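Side-chain contacts in XRE-family like protein (Pseudomonas syringae pv. tomato, PDB 3F6W), which probably binds DNA as a helix-turn-helix transcriptional regulator of the xenobiotic response element (XRE) family: residues L18-R23 with K46-E51; F62-G65 with P70-L73. All coordinates share one frame; numbering follows the deposited sequence.

Contact 1. Residues L18-R23 with K46-E51; sequences LLLEAR and KTENAE
The guanidinium of Arg23 and the carboxylate of Glu48 meet edge to edge, their planes only 21° apart, so that neither presents a face to the other. The grip is side-on and bidentate. Arg23 NE donates to Glu48 OE2 at 2.6 Å, short and nearly straight, with the oxygen lying in the guanidinium plane; Arg23 NH2 reaches Glu48 OE1 at 3.0 Å, a more bent bond whose acceptor is tilted 17° from that plane. Both oxygens use their syn lone pairs, and the paired bonds hold the carboxylate against rotation. Arg23 is extended until chi3 (65°), where the chain turns and brings the NE edge round to the acid, while Glu48 runs straight out beyond CG to cross it at about a right angle. Arginine suits this place because its third nitrogen, NH1, hydrogen-bonds the carbonyl oxygen of Ile28, just beyond helix 3-26. Such a bridge ties the first helix of the XRE-type helix-turn-helix domain to the end of helix 41-48, the second helix of the helix-turn-helix pair. Glu48 OE1 also accepts a bond from Gln30 at the start of helix 30-37, so the one carboxylate joins three helices; the nearby positive charge would be expected to favour its ionised form. Leu20 crosses Glu48 at about a right angle, its CD1 3.8 Å from Glu48 OE1, an apolar flank to the salt bridge at an exposed position. The chain leaves the helix through a Schellman motif in which Ala50 has positive phi and Glu51 N bonds to Lys46 O at 2.8 Å.

Contact 2. Residues F62-G65 with P70-L73; sequences FCRG and PYAL
Apolar packing between Cys63 and Pro70 brings the two helices together where their CA atoms are 5.5 Å apart. Cys63 CB sits 3.8 Å from Pro70 CD, and SG lies at the same distance from Pro70 CA. With SG beside the backbone N (chi1 -75°), the sulfur also reaches Leu73 one turn further along, 4.1 Å from its CD1. A small, polarisable thiol fits this close approach, and leucine carries the contact inward to Leu15, Leu18 and Leu19 of helix 3-26. Within the helix-turn-helix domain the two helices follow each other through a short loop and meet at a corner; proline suits the first turn of helix 70-78, where its missing N-H costs no helical bond. Arg64 makes the second kind of contact, in which its CD and guanidinium lie against the CG-CD side of the proline. Its chain bends at chi2 (72°) and crosses Pro70 at about a right angle, with Pro70 CG over one guanidinium face, offset toward its rim, 3.5 Å from Arg64 NE. Beyond it, Arg64 NH2 comes to the edge of the Tyr71 ring, 3.9 Å from CE2, the guanidinium and ring planes being 64° apart.

Contact 1 is a surface contact and contact 2 a largely buried one, and their chemistry follows: a two-pronged salt bridge joins helix 3-26 to helix 41-48, whereas van der Waals packing holds helix 56-66 to helix 70-78, with charge confined to its exposed margin. They share no helix, yet the inward sides of their segments meet in one core. Leu19 CD2 packs 3.6 Å from Leu73 CD1 and also touches Cys63, while Leu18 CD1 lies 3.7 Å from Leu73 CD2 and Thr47 CG2 rests 3.9 Å from Phe62 CE1. Helix 3-26 thus presents leucines to contact 2 and an arginine to contact 1.

Contact 1. Residues L18-R23 with K46-E51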
ATOM      1  N   LEU A  18      -9.936   1.132  -8.609  1.00 14.47           N
ATOM      2  CA  LEU A  18     -10.148   2.079  -9.702  1.00 12.54           C
ATOM      3  C   LEU A  18     -10.798   1.440 -10.909  1.00 16.11           C
ATOM      4  O   LEU A  18     -11.631   2.068 -11.572  1.00 16.90           O
ATOM      5  CB  LEU A  18      -8.839   2.760 -10.116  1.00 12.94           C
ATOM      6  CG  LEU A  18      -8.236   3.673  -9.037  1.00 18.76           C
ATOM      7  CD1 LEU A  18      -6.793   4.033  -9.384  1.00 21.50           C
ATOM      8  CD2 LEU A  18      -9.095   4.928  -8.835  1.00 17.22           C
ATOM      9  N   LEU A  19     -10.426   0.197 -11.206  1.00 16.41           N
ATOM     10  CA  LEU A  19     -10.976  -0.468 -12.386  1.00 13.60           C
ATOM     11  C   LEU A  19     -12.441  -0.800 -12.187  1.00 16.38           C
ATOM     12  O   LEU A  19     -13.235  -0.738 -13.132  1.00 17.27           O
ATOM     13  CB  LEU A  19     -10.228  -1.764 -12.701  1.00 16.40           C
ATOM     14  CG  LEU A  19      -8.878  -1.636 -13.394  1.00 19.38           C
ATOM     15  CD1 LEU A  19      -8.191  -2.989 -13.436  1.00 18.78           C
ATOM     16  CD2 LEU A  19      -9.059  -1.083 -14.799  1.00 18.75           C
ATOM     17  N   LEU A  20     -12.790  -1.182 -10.965  1.00 19.96           N
ATOM     18  CA  LEU A  20     -14.182  -1.483 -10.657  1.00 16.37           C
ATOM     19  C   LEU A  20     -14.996  -0.194 -10.746  1.00 19.34           C
ATOM     20  O   LEU A  20     -16.072  -0.170 -11.340  1.00 17.85           O
ATOM     21  CB  LEU A  20     -14.312  -2.121  -9.274  1.00 15.40           C
ATOM     22  CG  LEU A  20     -15.719  -2.412  -8.757  1.00 16.13           C
ATOM     23  CD1 LEU A  20     -16.455  -3.345  -9.722  1.00 20.26           C
ATOM     24  CD2 LEU A  20     -15.637  -3.036  -7.371  1.00 18.57           C
ATOM     25  N   GLU A  21     -14.475   0.884 -10.162  1.00 19.80           N
ATOM     26  CA  GLU A  21     -15.128   2.184 -10.305  1.00 22.60           C
ATOM     27  C   GLU A  21     -15.378   2.505 -11.782  1.00 18.40           C
ATOM     28  O   GLU A  21     -16.459   2.971 -12.164  1.00 17.48           O
ATOM     29  CB  GLU A  21     -14.247   3.266  -9.701  1.00 18.98           C
ATOM     30  CG  GLU A  21     -14.846   4.658  -9.700  1.00 17.37           C
ATOM     31  CD  GLU A  21     -14.035   5.577  -8.800  1.00 28.88           C
ATOM     32  OE1 GLU A  21     -12.941   5.991  -9.226  1.00 23.97           O
ATOM     33  OE2 GLU A  21     -14.473   5.855  -7.668  1.00 23.48           O
ATOM     34  N   ALA A  22     -14.361   2.277 -12.613  1.00 15.22           N
ATOM     35  CA  ALA A  22     -14.465   2.588 -14.042  1.00 17.54           C
ATOM     36  C   ALA A  22     -15.491   1.715 -14.762  1.00 20.15           C
ATOM     37  O   ALA A  22     -16.282   2.218 -15.565  1.00 20.29           O
ATOM     38  CB  ALA A  22     -13.099   2.502 -14.726  1.00 18.51           C
ATOM     39  N   ARG A  23     -15.494   0.413 -14.486  1.00 17.64           N
ATOM     40  CA  ARG A  23     -16.462  -0.449 -15.177  1.00 20.15           C
ATOM     41  C   ARG A  23     -17.886  -0.097 -14.761  1.00 24.34           C
ATOM     42  O   ARG A  23     -18.790   0.011 -15.598  1.00 20.65           O
ATOM     43  CB  ARG A  23     -16.207  -1.941 -14.928  1.00 21.82           C
ATOM     44  CG  ARG A  23     -17.258  -2.824 -15.627  1.00 26.82           C
ATOM     45  CD  ARG A  23     -17.036  -4.321 -15.412  1.00 18.96           C
ATOM     46  NE  ARG A  23     -17.181  -4.733 -14.015  1.00 17.31           N
ATOM     47  CZ  ARG A  23     -18.330  -4.788 -13.352  1.00 22.03           C
ATOM     48  NH1 ARG A  23     -19.464  -4.436 -13.945  1.00 25.41           N
ATOM     49  NH2 ARG A  23     -18.343  -5.189 -12.089  1.00 21.72           N
ATOM     50  N   LYS A  46     -12.738 -13.038 -11.811  1.00 15.63           N
ATOM     51  CA  LYS A  46     -11.544 -13.402 -11.041  1.00 16.36           C
ATOM     52  C   LYS A  46     -10.543 -12.250 -10.995  1.00 13.60           C
ATOM     53  O   LYS A  46      -9.808 -12.075 -10.018  1.00 19.16           O
ATOM     54  CB  LYS A  46     -10.876 -14.650 -11.632  1.00 22.95           C
ATOM     55  CG  LYS A  46     -11.630 -15.941 -11.322  1.00 21.19           C
ATOM     56  CD  LYS A  46     -10.805 -17.162 -11.645  1.00 41.88           C
ATOM     57  CE  LYS A  46     -11.485 -18.419 -11.136  1.00 59.98           C
ATOM     58  NZ  LYS A  46     -10.687 -19.626 -11.447  1.00 44.41           N
ATOM     59  N   THR A  47     -10.500 -11.468 -12.066  1.00 18.79           N
ATOM     60  CA  THR A  47      -9.656 -10.284 -12.074  1.00 18.11           C
ATOM     61  C   THR A  47     -10.147  -9.326 -10.986  1.00 17.02           C
ATOM     62  O   THR A  47      -9.368  -8.859 -10.137  1.00 15.71           O
ATOM     63  CB  THR A  47      -9.687  -9.579 -13.436  1.00 18.35           C
ATOM     64  OG1 THR A  47      -8.983 -10.368 -14.401  1.00 14.56           O
ATOM     65  CG2 THR A  47      -9.009  -8.223 -13.339  1.00 20.25           C
ATOM     66  N   GLU A  48     -11.445  -9.053 -10.976  1.00 17.02           N
ATOM     67  CA  GLU A  48     -11.984  -8.098  -9.989  1.00 18.64           C
ATOM     68  C   GLU A  48     -11.906  -8.603  -8.549  1.00 22.97           C
ATOM     69  O   GLU A  48     -11.715  -7.819  -7.619  1.00 19.51           O
ATOM     70  CB  GLU A  48     -13.407  -7.655 -10.348  1.00 17.03           C
ATOM     71  CG  GLU A  48     -13.487  -7.021 -11.735  1.00 20.75           C
ATOM     72  CD  GLU A  48     -14.844  -6.410 -12.063  1.00 22.58           C
ATOM     73  OE1 GLU A  48     -15.827  -6.698 -11.365  1.00 19.33           O
ATOM     74  OE2 GLU A  48     -14.920  -5.628 -13.025  1.00 21.88           O
ATOM     75  N   ASN A  49     -12.043  -9.911  -8.366  1.00 19.23           N
ATOM     76  CA  ASN A  49     -11.976 -10.504  -7.039  1.00 22.41           C
ATOM     77  C   ASN A  49     -10.559 -10.781  -6.553  1.00 24.09           C
ATOM     78  O   ASN A  49     -10.387 -11.327  -5.477  1.00 19.64           O
ATOM     79  CB  ASN A  49     -12.770 -11.811  -7.005  1.00 29.30           C
ATOM     80  CG  ASN A  49     -14.232 -11.607  -7.344  1.00 44.82           C
ATOM     81  OD1 ASN A  49     -14.723 -10.482  -7.353  1.00 50.78           O
ATOM     82  ND2 ASN A  49     -14.933 -12.698  -7.632  1.00 47.75           N
ATOM     83  N   ALA A  50      -9.557 -10.427  -7.353  1.00 16.85           N
ATOM     84  CA  ALA A  50      -8.154 -10.723  -7.052  1.00 21.39           C
ATOM     85  C   ALA A  50      -7.844 -12.208  -6.920  1.00 24.90           C
ATOM     86  O   ALA A  50      -6.963 -12.602  -6.142  1.00 24.12           O
ATOM     87  CB  ALA A  50      -7.702  -9.980  -5.796  1.00 25.63           C
ATOM     88  N   GLU A  51      -8.558 -13.029  -7.683  1.00 20.97           N
ATOM     89  CA  GLU A  51      -8.304 -14.467  -7.719  1.00 20.09           C
ATOM     90  C   GLU A  51      -7.459 -14.878  -8.936  1.00 24.81           C
ATOM     91  O   GLU A  51      -7.184 -16.056  -9.145  1.00 34.06           O
ATOM     92  CB  GLU A  51      -9.621 -15.242  -7.698  1.00 24.66           C
ATOM     93  CG  GLU A  51     -10.483 -14.945  -6.469  1.00 19.28           C
ATOM     94  CD  GLU A  51      -9.951 -15.578  -5.195  0.92 52.33           C
ATOM     95  OE1 GLU A  51      -8.964 -16.341  -5.268  0.75 51.00           O
TER

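Contact 2. Residues F62-G65 with P70-L73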
ATOM      1  N   PHE A  62      -8.417  -4.574 -20.918  1.00 14.33           N
ATOM      2  CA  PHE A  62      -9.504  -4.449 -19.944  1.00 15.32           C
ATOM      3  C   PHE A  62      -9.987  -2.997 -19.963  1.00 21.33           C
ATOM      4  O   PHE A  62     -11.187  -2.720 -20.083  1.00 20.70           O
ATOM      5  CB  PHE A  62      -8.946  -4.827 -18.564  1.00 15.82           C
ATOM      6  CG  PHE A  62      -9.990  -5.127 -17.512  1.00 19.00           C
ATOM      7  CD1 PHE A  62     -10.296  -6.437 -17.170  1.00 24.94           C
ATOM      8  CD2 PHE A  62     -10.607  -4.094 -16.813  1.00 30.76           C
ATOM      9  CE1 PHE A  62     -11.230  -6.713 -16.172  1.00 18.59           C
ATOM     10  CE2 PHE A  62     -11.535  -4.361 -15.817  1.00 21.28           C
ATOM     11  CZ  PHE A  62     -11.849  -5.673 -15.498  1.00 20.63           C
ATOM     12  N   CYS A  63      -9.038  -2.073 -19.872  1.00 15.92           N
ATOM     13  CA  CYS A  63      -9.336  -0.643 -19.936  1.00 16.91           C
ATOM     14  C   CYS A  63     -10.061  -0.250 -21.225  1.00 20.68           C
ATOM     15  O   CYS A  63     -11.104   0.425 -21.189  1.00 19.14           O
ATOM     16  CB  CYS A  63      -8.043   0.171 -19.803  1.00 18.04           C
ATOM     17  SG  CYS A  63      -7.374   0.220 -18.105  1.00 19.07           S
ATOM     18  N   ARG A  64      -9.512  -0.667 -22.365  1.00 19.04           N
ATOM     19  CA  ARG A  64     -10.139  -0.350 -23.644  1.00 21.45           C
ATOM     20  C   ARG A  64     -11.554  -0.919 -23.685  1.00 25.67           C
ATOM     21  O   ARG A  64     -12.467  -0.291 -24.220  1.00 24.53           O
ATOM     22  CB  ARG A  64      -9.301  -0.858 -24.829  1.00 21.73           C
ATOM     23  CG  ARG A  64      -8.320   0.163 -25.398  1.00 26.81           C
ATOM     24  CD  ARG A  64      -7.157   0.395 -24.471  1.00 24.50           C
ATOM     25  NE  ARG A  64      -6.211   1.395 -24.960  1.00 26.88           N
ATOM     26  CZ  ARG A  64      -5.008   1.116 -25.456  1.00 26.56           C
ATOM     27  NH1 ARG A  64      -4.597  -0.140 -25.555  1.00 22.27           N
ATOM     28  NH2 ARG A  64      -4.211   2.094 -25.866  1.00 29.29           N
ATOM     29  N   GLY A  65     -11.738  -2.097 -23.102  1.00 15.23           N
ATOM     30  CA  GLY A  65     -13.043  -2.744 -23.111  1.00 18.84           C
ATOM     31  C   GLY A  65     -14.095  -1.950 -22.341  1.00 24.34           C
ATOM     32  O   GLY A  65     -15.287  -1.991 -22.654  1.00 22.33           O
ATOM     33  N   PRO A  70      -5.870   3.474 -20.518  1.00 18.06           N
ATOM     34  CA  PRO A  70      -4.997   2.760 -19.571  1.00 17.46           C
ATOM     35  C   PRO A  70      -3.812   3.607 -19.114  1.00 21.65           C
ATOM     36  O   PRO A  70      -3.428   3.526 -17.953  1.00 17.68           O
ATOM     37  CB  PRO A  70      -4.509   1.542 -20.385  1.00 21.13           C
ATOM     38  CG  PRO A  70      -4.722   1.940 -21.828  1.00 17.73           C
ATOM     39  CD  PRO A  70      -6.017   2.726 -21.777  1.00 19.31           C
ATOM     40  N   TYR A  71      -3.239   4.398 -20.014  1.00 18.74           N
ATOM     41  CA  TYR A  71      -2.117   5.252 -19.648  1.00 20.03           C
ATOM     42  C   TYR A  71      -2.541   6.275 -18.593  1.00 21.52           C
ATOM     43  O   TYR A  71      -1.798   6.559 -17.654  1.00 23.90           O
ATOM     44  CB  TYR A  71      -1.551   5.973 -20.885  1.00 19.38           C
ATOM     45  CG  TYR A  71      -0.965   5.036 -21.918  1.00 21.27           C
ATOM     46  CD1 TYR A  71       0.389   4.722 -21.918  1.00 35.23           C
ATOM     47  CD2 TYR A  71      -1.768   4.468 -22.900  1.00 23.13           C
ATOM     48  CE1 TYR A  71       0.925   3.868 -22.862  1.00 34.16           C
ATOM     49  CE2 TYR A  71      -1.241   3.601 -23.844  1.00 24.75           C
ATOM     50  CZ  TYR A  71       0.096   3.307 -23.819  1.00 28.40           C
ATOM     51  OH  TYR A  71       0.613   2.462 -24.759  1.00 26.88           O
ATOM     52  N   ALA A  72      -3.738   6.827 -18.763  1.00 28.34           N
ATOM     53  CA  ALA A  72      -4.256   7.818 -17.834  1.00 25.33           C
ATOM     54  C   ALA A  72      -4.556   7.194 -16.472  1.00 23.90           C
ATOM     55  O   ALA A  72      -4.311   7.809 -15.434  1.00 21.34           O
ATOM     56  CB  ALA A  72      -5.503   8.492 -18.403  1.00 25.75           C
ATOM     57  N   LEU A  73      -5.096   5.980 -16.468  1.00 19.47           N
ATOM     58  CA  LEU A  73      -5.410   5.332 -15.199  1.00 18.88           C
ATOM     59  C   LEU A  73      -4.118   5.064 -14.431  1.00 17.13           C
ATOM     60  O   LEU A  73      -4.020   5.348 -13.237  1.00 21.47           O
ATOM     61  CB  LEU A  73      -6.198   4.028 -15.413  1.00 18.59           C
ATOM     62  CG  LEU A  73      -7.015   3.540 -14.208  1.00 36.80           C
ATOM     63  CD1 LEU A  73      -7.758   2.251 -14.531  1.00 22.28           C
ATOM     64  CD2 LEU A  73      -6.164   3.358 -12.966  1.00 84.06           C
TER